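Local coordinates for lysosome-associated membrane glycoprotein 2 (PDB 5GV3), which helps build and acidify lysosomes and supports autophagy, acting as a lysosomal membrane glycoprotein that directly inhibits the proton channel TMEM175, at residues E19-I24 against V137-G142; A67-V72 against V87-T92; K110-F115 against Y131-V136. One frame throughout, in Å; residues are numbered along the deposited sequence.

Followed from the N terminus of this first lumenal domain, the chain lays down 19-24 early, and its partner in contact 1, 137-142, arrives only after more than a hundred residues. Contact 1 therefore closes a long loop, and the other two are nested inside it, one after the other. Contact 2 joins 67-72 to 87-92 within a beta hairpin of the four-stranded sheet. Contact 3 then brings 110-115, on the last strand of that sheet, against 131-136, which leads into the strand of contact 1. Contact 1 joins two strands of the larger sheet, contact 2 two strands of the smaller, and contact 3 spans the two sheets, while Trp70 meets Met20, Phe22 and Tyr140 between contacts 1 and 2.

Contact 1: E19-I24 against V137-G142; sequences EMNFTI and VQKYWG. With ZN (zinc ion), chain E; NAG (2-acetamido-2-deoxy-beta-D-glucopyranose), chain M.
The antiparallel pairing of Glu19-Thr23 with Val137-Trp141 belongs to the larger sheet of the first lumenal domain and shows how one strand pair can serve two different environments. Six backbone hydrogen bonds join Glu19 with Trp141, Asn21 with Lys139 and Thr23 with Val137; Thr23 N to Val137 O, at 2.8 Å, is nearly straight (172°). On the face carrying these residues, Trp141 is the centrepiece. Its chi1 of 73° sets CG between the backbone N and the carbonyl carbon; the indole beyond it lies over Glu19 and the start of Met20. Glu19 CB makes a CH-pi contact over one ring face, 3.7 Å from the centroid of the five-membered ring. The opposite face receives O6 of the N-acetylglucosamine linked to Asn21 ND2, with O6 3.4 Å from Trp141 CE2. Beyond the indole, Glu19 OE1 and OE2 both bind a zinc ion, each at 2.0 Å. Further along, a water lies within hydrogen-bonding distance of Asn21 OD1, Thr23 OG1 and Val137 O, with more acceptors in reach than protons to give them, and Thr23 OG1 also meets Thr37 on the next strand.

The face bearing Met20, Phe22, Gln138 and Tyr140 is buried. Gln138 CG comes to the edge of the Phe22 ring, 3.7 Å from CD1, and the Tyr140 hydroxyl reaches the same ring's edge near CE1. Tyr140 OH donates to Gln138 OE1 at 2.5 Å from above the amide plane, 49° out of it. In the core these two thereby answer each other, the hydroxyl also meeting the indole N-H of Trp70 from the opposing sheet, whereas on the other face the indole of Trp141 lies between an aliphatic carbon and a sugar hydroxyl, probably restricting how the first sugar can turn.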
loop_
_atom_site.group_PDB
_atom_site.type_symbol
_atom_site.label_atom_id
_atom_site.label_comp_id
_atom_site.label_asym_id
_atom_site.label_seq_id
_atom_site.Cartn_x
_atom_site.Cartn_y
_atom_site.Cartn_z
ATOM N N GLU A 19 0.885 -4.743 -6.846
ATOM C CA GLU A 19 1.997 -3.927 -7.325
ATOM C C GLU A 19 1.693 -2.446 -7.082
ATOM O O GLU A 19 0.555 -2.011 -7.205
ATOM C CB GLU A 19 2.266 -4.194 -8.811
ATOM C CG GLU A 19 2.682 -5.651 -9.116
ATOM C CD GLU A 19 3.379 -5.828 -10.468
ATOM O OE1 GLU A 19 4.198 -4.960 -10.835
ATOM O OE2 GLU A 19 3.128 -6.844 -11.161
ATOM N N MET A 20 2.703 -1.665 -6.729
ATOM C CA MET A 20 2.494 -0.222 -6.541
ATOM C C MET A 20 3.691 0.622 -6.928
ATOM O O MET A 20 4.830 0.168 -6.851
ATOM C CB MET A 20 2.100 0.056 -5.083
ATOM C CG MET A 20 3.095 -0.475 -4.042
ATOM S SD MET A 20 2.825 0.069 -2.323
ATOM C CE MET A 20 1.124 -0.222 -2.124
ATOM N N ASN A 21 3.424 1.834 -7.399
ATOM C CA ASN A 21 4.493 2.799 -7.591
ATOM C C ASN A 21 3.983 4.194 -7.210
ATOM O O ASN A 21 2.764 4.421 -7.087
ATOM C CB ASN A 21 5.143 2.705 -9.003
ATOM C CG ASN A 21 4.243 3.111 -10.161
ATOM O OD1 ASN A 21 3.251 3.820 -10.010
ATOM N ND2 ASN A 21 4.637 2.655 -11.363
ATOM N N PHE A 22 4.925 5.092 -6.938
ATOM C CA PHE A 22 4.616 6.426 -6.431
ATOM C C PHE A 22 5.345 7.499 -7.210
ATOM O O PHE A 22 6.569 7.501 -7.295
ATOM C CB PHE A 22 5.004 6.532 -4.957
ATOM C CG PHE A 22 4.326 5.518 -4.084
ATOM C CD1 PHE A 22 2.976 5.614 -3.810
ATOM C CD2 PHE A 22 5.035 4.450 -3.568
ATOM C CE1 PHE A 22 2.350 4.670 -3.018
ATOM C CE2 PHE A 22 4.416 3.498 -2.778
ATOM C CZ PHE A 22 3.075 3.605 -2.501
ATOM N N THR A 23 4.581 8.408 -7.796
ATOM C CA THR A 23 5.166 9.516 -8.524
ATOM C C THR A 23 5.201 10.730 -7.603
ATOM O O THR A 23 4.159 11.273 -7.242
ATOM C CB THR A 23 4.382 9.813 -9.806
ATOM O OG1 THR A 23 4.280 8.617 -10.583
ATOM C CG2 THR A 23 5.086 10.867 -10.636
ATOM N N ILE A 24 6.405 11.121 -7.193
ATOM C CA ILE A 24 6.570 12.183 -6.203
ATOM C C ILE A 24 7.226 13.434 -6.785
ATOM O O ILE A 24 8.278 13.361 -7.427
ATOM C CB ILE A 24 7.415 11.708 -5.004
ATOM C CG1 ILE A 24 6.788 10.460 -4.377
ATOM C CG2 ILE A 24 7.561 12.839 -3.962
ATOM C CD1 ILE A 24 7.624 9.842 -3.283
ATOM N N VAL A 137 1.375 11.063 -6.730
ATOM C CA VAL A 137 0.443 10.214 -7.461
ATOM C C VAL A 137 0.696 8.748 -7.102
ATOM O O VAL A 137 1.780 8.218 -7.363
ATOM C CB VAL A 137 0.565 10.431 -8.976
ATOM C CG1 VAL A 137 -0.277 9.413 -9.741
ATOM C CG2 VAL A 137 0.153 11.848 -9.337
ATOM N N GLN A 138 -0.298 8.105 -6.491
ATOM C CA GLN A 138 -0.190 6.707 -6.093
ATOM C C GLN A 138 -0.896 5.797 -7.091
ATOM O O GLN A 138 -2.033 6.050 -7.481
ATOM C CB GLN A 138 -0.774 6.506 -4.692
ATOM C CG GLN A 138 -0.202 7.468 -3.660
ATOM C CD GLN A 138 -0.820 7.314 -2.289
ATOM O OE1 GLN A 138 -1.667 6.448 -2.070
ATOM N NE2 GLN A 138 -0.400 8.160 -1.353
ATOM N N LYS A 139 -0.203 4.750 -7.528
ATOM C CA LYS A 139 -0.807 3.765 -8.422
ATOM C C LYS A 139 -0.716 2.362 -7.827
ATOM O O LYS A 139 0.340 1.943 -7.355
ATOM C CB LYS A 139 -0.148 3.809 -9.802
ATOM C CG LYS A 139 -0.473 5.069 -10.608
ATOM C CD LYS A 139 0.157 5.008 -11.994
ATOM C CE LYS A 139 -0.193 6.228 -12.836
ATOM N NZ LYS A 139 -1.655 6.283 -13.104
ATOM N N TYR A 140 -1.841 1.654 -7.840
ATOM C CA TYR A 140 -1.940 0.291 -7.312
ATOM C C TYR A 140 -2.566 -0.619 -8.366
ATOM O O TYR A 140 -3.515 -0.213 -9.036
ATOM C CB TYR A 140 -2.792 0.252 -6.038
ATOM C CG TYR A 140 -2.399 1.258 -4.979
ATOM C CD1 TYR A 140 -1.430 0.957 -4.041
ATOM C CD2 TYR A 140 -2.995 2.514 -4.920
ATOM C CE1 TYR A 140 -1.065 1.872 -3.070
ATOM C CE2 TYR A 140 -2.630 3.441 -3.939
ATOM C CZ TYR A 140 -1.659 3.101 -3.018
ATOM O OH TYR A 140 -1.261 3.977 -2.035
ATOM N N TRP A 141 -2.034 -1.832 -8.525
ATOM C CA TRP A 141 -2.623 -2.798 -9.455
ATOM C C TRP A 141 -2.215 -4.251 -9.171
ATOM O O TRP A 141 -1.427 -4.517 -8.266
ATOM C CB TRP A 141 -2.263 -2.428 -10.896
ATOM C CG TRP A 141 -0.817 -2.686 -11.304
ATOM C CD1 TRP A 141 -0.337 -3.766 -12.001
ATOM C CD2 TRP A 141 0.314 -1.833 -11.058
ATOM N NE1 TRP A 141 1.023 -3.641 -12.193
ATOM C CE2 TRP A 141 1.443 -2.466 -11.626
ATOM C CE3 TRP A 141 0.478 -0.602 -10.409
ATOM C CZ2 TRP A 141 2.722 -1.901 -11.555
ATOM C CZ3 TRP A 141 1.744 -0.049 -10.339
ATOM C CH2 TRP A 141 2.853 -0.698 -10.913
ATOM N N GLY A 142 -2.769 -5.184 -9.943
ATOM C CA GLY A 142 -2.460 -6.601 -9.801
ATOM C C GLY A 142 -2.806 -7.095 -8.411
ATOM O O GLY A 142 -2.088 -7.907 -7.837
HETATM ZN ZN ZN E . 4.351 -6.021 -12.518
HETATM C C1 NAG M . 3.994 2.881 -12.641
HETATM C C2 NAG M . 4.915 2.553 -13.824
HETATM C C3 NAG M . 4.198 2.831 -15.142
HETATM C C4 NAG M . 2.855 2.111 -15.178
HETATM C C5 NAG M . 2.030 2.455 -13.940
HETATM C C6 NAG M . 0.746 1.665 -13.855
HETATM C C7 NAG M . 7.351 2.729 -13.541
HETATM C C8 NAG M . 8.533 3.654 -13.494
HETATM N N2 NAG M . 6.160 3.304 -13.752
HETATM O O3 NAG M . 5.006 2.400 -16.230
HETATM O O4 NAG M . 2.138 2.484 -16.350
HETATM O O5 NAG M . 2.780 2.135 -12.760
HETATM O O6 NAG M . 1.025 0.291 -13.631
HETATM O O7 NAG M . 7.468 1.516 -13.393
HETATM O O HOH W 1 2.621 6.669 -9.541
#

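Contact 2: A67-V72 against V87-T92; sequences AVSWAV and VLSYNT. With NAG (2-acetamido-2-deoxy-beta-D-glucopyranose), chain N.
Leu88 pushes its CD1 methyl into a notch formed by Val68, the backbone of Ser69 and Trp70. CG stands anti to the backbone N, and chi2 of 76° places CD1, which comes 3.5 Å from Val68 CG1, a tight fit for two methyls. It lies equally close to the carbonyl oxygen of Ser69. Leu88 CD1 also meets the edge of the Trp70 indole, 4.1 Å from Trp70 CD1, the two side chains crossing at about a right angle. The next contact is looser: Val68 CG2 rests 4.1 Å from Tyr90 CB, while the Tyr90 ring leads away to Ile24 and Pro135. These strands are the two arms of a beta hairpin at the middle of the four-stranded antiparallel sheet, and the bumps point toward the strand holding Met20, Phe22 and Ile24. On the reverse face the relief is low. Ser69 OG nestles 3.4 Å from Ser89 CB, and the small Ala71 stands paired with the branched Val87. At the open end of the arms, Asn91 N donates a bent bond (139°) to Ala67 O, 2.7 Å away; Asn91 OD1 accepts from Ser93 N, and its ND2 carries an N-acetylglucosamine.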
loop_
_atom_site.group_PDB
_atom_site.type_symbol
_atom_site.label_atom_id
_atom_site.label_comp_id
_atom_site.label_asym_id
_atom_site.label_seq_id
_atom_site.Cartn_x
_atom_site.Cartn_y
_atom_site.Cartn_z
ATOM N N ALA A 67 14.229 5.794 2.181
ATOM C CA ALA A 67 13.402 6.794 1.552
ATOM C C ALA A 67 11.922 6.682 1.812
ATOM O O ALA A 67 11.275 7.663 2.147
ATOM C CB ALA A 67 13.629 6.743 0.071
ATOM N N VAL A 68 11.386 5.479 1.666
ATOM C CA VAL A 68 9.951 5.336 1.575
ATOM C C VAL A 68 9.392 4.215 2.431
ATOM O O VAL A 68 9.894 3.094 2.418
ATOM C CB VAL A 68 9.542 5.083 0.111
ATOM C CG1 VAL A 68 8.069 4.784 0.010
ATOM C CG2 VAL A 68 9.901 6.283 -0.755
ATOM N N SER A 69 8.358 4.546 3.190
ATOM C CA SER A 69 7.618 3.557 3.946
ATOM C C SER A 69 6.148 3.717 3.565
ATOM O O SER A 69 5.733 4.776 3.095
ATOM C CB SER A 69 7.827 3.732 5.449
ATOM O OG SER A 69 7.352 4.985 5.886
ATOM N N TRP A 70 5.374 2.655 3.744
ATOM C CA TRP A 70 3.991 2.633 3.293
ATOM C C TRP A 70 3.190 1.719 4.203
ATOM O O TRP A 70 3.689 0.682 4.651
ATOM C CB TRP A 70 3.912 2.169 1.835
ATOM C CG TRP A 70 2.528 2.099 1.270
ATOM C CD1 TRP A 70 1.861 3.085 0.613
ATOM C CD2 TRP A 70 1.636 0.976 1.321
ATOM N NE1 TRP A 70 0.612 2.647 0.240
ATOM C CE2 TRP A 70 0.448 1.358 0.667
ATOM C CE3 TRP A 70 1.729 -0.316 1.854
ATOM C CZ2 TRP A 70 -0.645 0.491 0.535
ATOM C CZ3 TRP A 70 0.645 -1.176 1.714
ATOM C CH2 TRP A 70 -0.523 -0.768 1.056
ATOM N N ALA A 71 1.953 2.102 4.490
ATOM C CA ALA A 71 1.129 1.325 5.412
ATOM C C ALA A 71 -0.345 1.379 5.030
ATOM O O ALA A 71 -0.779 2.292 4.325
ATOM C CB ALA A 71 1.329 1.821 6.846
ATOM N N VAL A 72 -1.109 0.409 5.525
ATOM C CA VAL A 72 -2.548 0.346 5.284
ATOM C C VAL A 72 -3.250 -0.351 6.446
ATOM O O VAL A 72 -2.685 -1.224 7.098
ATOM C CB VAL A 72 -2.876 -0.378 3.942
ATOM C CG1 VAL A 72 -2.280 -1.783 3.902
ATOM C CG2 VAL A 72 -4.384 -0.404 3.667
ATOM N N VAL A 87 -1.235 5.235 4.040
ATOM C CA VAL A 87 -0.288 6.311 4.296
ATOM C C VAL A 87 1.062 6.036 3.643
ATOM O O VAL A 87 1.618 4.941 3.761
ATOM C CB VAL A 87 -0.074 6.515 5.805
ATOM C CG1 VAL A 87 1.037 7.513 6.052
ATOM C CG2 VAL A 87 -1.361 6.975 6.471
ATOM N N LEU A 88 1.584 7.044 2.958
ATOM C CA LEU A 88 2.922 6.998 2.393
ATOM C C LEU A 88 3.811 8.012 3.101
ATOM O O LEU A 88 3.426 9.167 3.276
ATOM C CB LEU A 88 2.891 7.287 0.894
ATOM C CG LEU A 88 4.240 7.335 0.177
ATOM C CD1 LEU A 88 4.768 5.934 -0.017
ATOM C CD2 LEU A 88 4.114 8.048 -1.160
ATOM N N SER A 89 4.988 7.573 3.530
ATOM C CA SER A 89 5.977 8.486 4.096
ATOM C C SER A 89 7.244 8.429 3.272
ATOM O O SER A 89 7.753 7.348 2.968
ATOM C CB SER A 89 6.281 8.155 5.556
ATOM O OG SER A 89 5.106 8.209 6.339
ATOM N N TYR A 90 7.735 9.592 2.868
ATOM C CA TYR A 90 8.970 9.635 2.106
ATOM C C TYR A 90 9.948 10.650 2.685
ATOM O O TYR A 90 9.556 11.679 3.232
ATOM C CB TYR A 90 8.705 9.905 0.624
ATOM C CG TYR A 90 8.003 11.196 0.280
ATOM C CD1 TYR A 90 6.619 11.286 0.313
ATOM C CD2 TYR A 90 8.725 12.316 -0.112
ATOM C CE1 TYR A 90 5.972 12.456 -0.025
ATOM C CE2 TYR A 90 8.087 13.498 -0.445
ATOM C CZ TYR A 90 6.712 13.561 -0.404
ATOM O OH TYR A 90 6.077 14.735 -0.737
ATOM N N ASN A 91 11.227 10.302 2.596
ATOM C CA ASN A 91 12.303 11.034 3.235
ATOM C C ASN A 91 13.181 11.705 2.182
ATOM O O ASN A 91 13.940 11.036 1.485
ATOM C CB ASN A 91 13.104 10.056 4.093
ATOM C CG ASN A 91 14.255 10.699 4.824
ATOM O OD1 ASN A 91 14.626 11.845 4.571
ATOM N ND2 ASN A 91 14.843 9.942 5.743
ATOM N N THR A 92 13.092 13.028 2.080
ATOM C CA THR A 92 13.800 13.747 1.024
ATOM C C THR A 92 15.263 14.000 1.368
ATOM O O THR A 92 16.007 14.572 0.567
ATOM C CB THR A 92 13.130 15.088 0.705
ATOM O OG1 THR A 92 12.926 15.827 1.914
ATOM C CG2 THR A 92 11.798 14.857 0.003
HETATM C C1 NAG N . 15.972 10.428 6.484
HETATM C C2 NAG N . 16.121 9.807 7.859
HETATM C C3 NAG N . 17.325 10.416 8.558
HETATM C C4 NAG N . 18.575 10.235 7.705
HETATM C C5 NAG N . 18.350 10.720 6.268
HETATM C C6 NAG N . 19.462 10.303 5.335
HETATM C C7 NAG N . 14.106 8.935 8.949
HETATM C C8 NAG N . 12.923 9.257 9.811
HETATM N N2 NAG N . 14.922 9.958 8.666
HETATM O O3 NAG N . 17.504 9.796 9.827
HETATM O O4 NAG N . 19.649 10.978 8.270
HETATM O O5 NAG N . 17.141 10.170 5.718
HETATM O O6 NAG N . 19.208 9.018 4.780
HETATM O O7 NAG N . 14.310 7.804 8.522
#

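Contact 3: K110-F115 against Y131-V136; sequences KNPENF and YNLTPV
An amide nitrogen poised over an aromatic face is the striking feature here: Asn111 ND2 lies above the Tyr131 ring, 3.6 Å from CG and so nearer the root of the ring than its hydroxyl end. The amide does not lie flat on it, the two planes standing 67° apart. A second restraint acts on the same side chain. Asn111 CG is anti to the backbone N (chi1 -168°), and the amide beyond it is turned for OD1 to accept from Glu113 N at 2.8 Å, closing an Asx turn around Pro112. ND2 also has a weak hydrogen bond to Gln138 OE1, so both ends of the amide have a polar partner and its rotation is probably fixed.

Glu113 approaches the same ring differently, at its edge, where OE1 is 3.7 Å from Tyr131 CE2; a carboxylate oxygen beside ring hydrogens is probably mildly favourable. Leu133 supplies the apolar part. Its CD1 packs 3.7 Å from Asn111 ND2 and close to the carbonyl oxygen of Lys110, while CD2 reaches Pro112 CD at 3.9 Å, those two side chains sliding past each other in opposite directions. No hydrogen bond crosses between the segments, which meet mainly through side chains near the surface.

Beyond Leu133 the chain reverses through a type VI turn, with a cis peptide before Pro135 and Val136 N bonded to Leu133 O at 2.7 Å. The turn joins strand 129-133 to strand 136-146 of the larger sheet, whereas Asn111 pairs through its backbone with Ile86 of strand 81-91; the contact thus lies where the two sheets meet, with Val109 packed against Leu133 and Val136.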
loop_
_atom_site.group_PDB
_atom_site.type_symbol
_atom_site.label_atom_id
_atom_site.label_comp_id
_atom_site.label_asym_id
_atom_site.label_seq_id
_atom_site.Cartn_x
_atom_site.Cartn_y
_atom_site.Cartn_z
ATOM N N LYS A 110 -1.582 11.434 3.200
ATOM C CA LYS A 110 -2.655 10.569 3.656
ATOM C C LYS A 110 -3.678 10.362 2.537
ATOM O O LYS A 110 -3.981 11.278 1.769
ATOM C CB LYS A 110 -3.297 11.163 4.909
ATOM C CG LYS A 110 -3.843 10.138 5.888
ATOM C CD LYS A 110 -4.163 10.805 7.219
ATOM C CE LYS A 110 -2.878 11.242 7.926
ATOM N NZ LYS A 110 -3.097 11.632 9.345
ATOM N N ASN A 111 -4.212 9.152 2.460
ATOM C CA ASN A 111 -5.208 8.805 1.460
ATOM C C ASN A 111 -6.573 8.732 2.122
ATOM O O ASN A 111 -6.750 8.008 3.097
ATOM C CB ASN A 111 -4.845 7.468 0.798
ATOM C CG ASN A 111 -5.661 7.179 -0.446
ATOM O OD1 ASN A 111 -6.862 7.435 -0.490
ATOM N ND2 ASN A 111 -5.008 6.622 -1.465
ATOM N N PRO A 112 -7.537 9.521 1.619
ATOM C CA PRO A 112 -8.889 9.578 2.195
ATOM C C PRO A 112 -9.728 8.345 1.889
ATOM O O PRO A 112 -10.798 8.191 2.475
ATOM C CB PRO A 112 -9.506 10.815 1.533
ATOM C CG PRO A 112 -8.342 11.567 0.924
ATOM C CD PRO A 112 -7.357 10.514 0.549
ATOM N N GLU A 113 -9.248 7.488 0.992
ATOM C CA GLU A 113 -10.006 6.311 0.583
ATOM C C GLU A 113 -10.358 5.454 1.790
ATOM O O GLU A 113 -9.550 5.262 2.697
ATOM C CB GLU A 113 -9.231 5.484 -0.450
ATOM C CG GLU A 113 -10.000 4.285 -1.014
ATOM C CD GLU A 113 -11.282 4.693 -1.726
ATOM O OE1 GLU A 113 -11.274 5.720 -2.438
ATOM O OE2 GLU A 113 -12.303 3.991 -1.567
ATOM N N ASN A 114 -11.595 4.981 1.801
ATOM C CA ASN A 114 -12.062 4.008 2.771
ATOM C C ASN A 114 -12.888 3.002 2.001
ATOM O O ASN A 114 -14.052 3.237 1.696
ATOM C CB ASN A 114 -12.879 4.672 3.882
ATOM C CG ASN A 114 -13.210 3.720 5.021
ATOM O OD1 ASN A 114 -13.475 2.540 4.804
ATOM N ND2 ASN A 114 -13.193 4.234 6.244
ATOM N N PHE A 115 -12.274 1.872 1.686
ATOM C CA PHE A 115 -12.898 0.945 0.770
ATOM C C PHE A 115 -13.475 -0.247 1.489
ATOM O O PHE A 115 -12.968 -0.699 2.512
ATOM C CB PHE A 115 -11.906 0.480 -0.293
ATOM C CG PHE A 115 -12.548 -0.268 -1.427
ATOM C CD1 PHE A 115 -13.442 0.369 -2.276
ATOM C CD2 PHE A 115 -12.259 -1.604 -1.644
ATOM C CE1 PHE A 115 -14.034 -0.314 -3.323
ATOM C CE2 PHE A 115 -12.849 -2.292 -2.689
ATOM C CZ PHE A 115 -13.737 -1.647 -3.532
ATOM N N TYR A 131 -4.629 7.280 -7.470
ATOM C CA TYR A 131 -5.057 8.287 -6.510
ATOM C C TYR A 131 -4.155 9.510 -6.610
ATOM O O TYR A 131 -2.959 9.454 -6.319
ATOM C CB TYR A 131 -5.059 7.711 -5.095
ATOM C CG TYR A 131 -5.995 6.531 -4.967
ATOM C CD1 TYR A 131 -5.554 5.247 -5.242
ATOM C CD2 TYR A 131 -7.325 6.703 -4.594
ATOM C CE1 TYR A 131 -6.402 4.163 -5.148
ATOM C CE2 TYR A 131 -8.181 5.626 -4.490
ATOM C CZ TYR A 131 -7.714 4.354 -4.769
ATOM O OH TYR A 131 -8.557 3.269 -4.670
ATOM N N ASN A 132 -4.734 10.617 -7.050
ATOM C CA ASN A 132 -3.992 11.859 -7.190
ATOM C C ASN A 132 -3.975 12.624 -5.872
ATOM O O ASN A 132 -4.941 13.298 -5.520
ATOM C CB ASN A 132 -4.589 12.706 -8.310
ATOM C CG ASN A 132 -4.665 11.951 -9.625
ATOM O OD1 ASN A 132 -3.680 11.857 -10.358
ATOM N ND2 ASN A 132 -5.836 11.395 -9.922
ATOM N N LEU A 133 -2.888 12.465 -5.123
ATOM C CA LEU A 133 -2.738 13.108 -3.824
ATOM C C LEU A 133 -1.530 14.044 -3.827
ATOM O O LEU A 133 -0.504 13.744 -3.213
ATOM C CB LEU A 133 -2.592 12.058 -2.716
ATOM C CG LEU A 133 -3.602 10.906 -2.695
ATOM C CD1 LEU A 133 -3.217 9.861 -1.653
ATOM C CD2 LEU A 133 -5.010 11.423 -2.433
ATOM N N THR A 134 -1.673 15.170 -4.521
ATOM C CA THR A 134 -0.616 16.174 -4.668
ATOM C C THR A 134 0.140 16.423 -3.364
ATOM O O THR A 134 -0.479 16.668 -2.326
ATOM C CB THR A 134 -1.212 17.503 -5.172
ATOM O OG1 THR A 134 -1.849 17.289 -6.438
ATOM C CG2 THR A 134 -0.143 18.585 -5.306
ATOM N N PRO A 135 1.483 16.354 -3.403
ATOM C CA PRO A 135 2.382 16.179 -4.550
ATOM C C PRO A 135 2.686 14.729 -4.907
ATOM O O PRO A 135 3.727 14.472 -5.508
ATOM C CB PRO A 135 3.660 16.860 -4.074
ATOM C CG PRO A 135 3.692 16.539 -2.613
ATOM C CD PRO A 135 2.245 16.502 -2.149
ATOM N N VAL A 136 1.802 13.799 -4.563
ATOM C CA VAL A 136 2.087 12.390 -4.821
ATOM C C VAL A 136 0.988 11.717 -5.639
ATOM O O VAL A 136 -0.191 11.803 -5.306
ATOM C CB VAL A 136 2.264 11.610 -3.504
ATOM C CG1 VAL A 136 2.547 10.153 -3.794
ATOM C CG2 VAL A 136 3.393 12.213 -2.662
#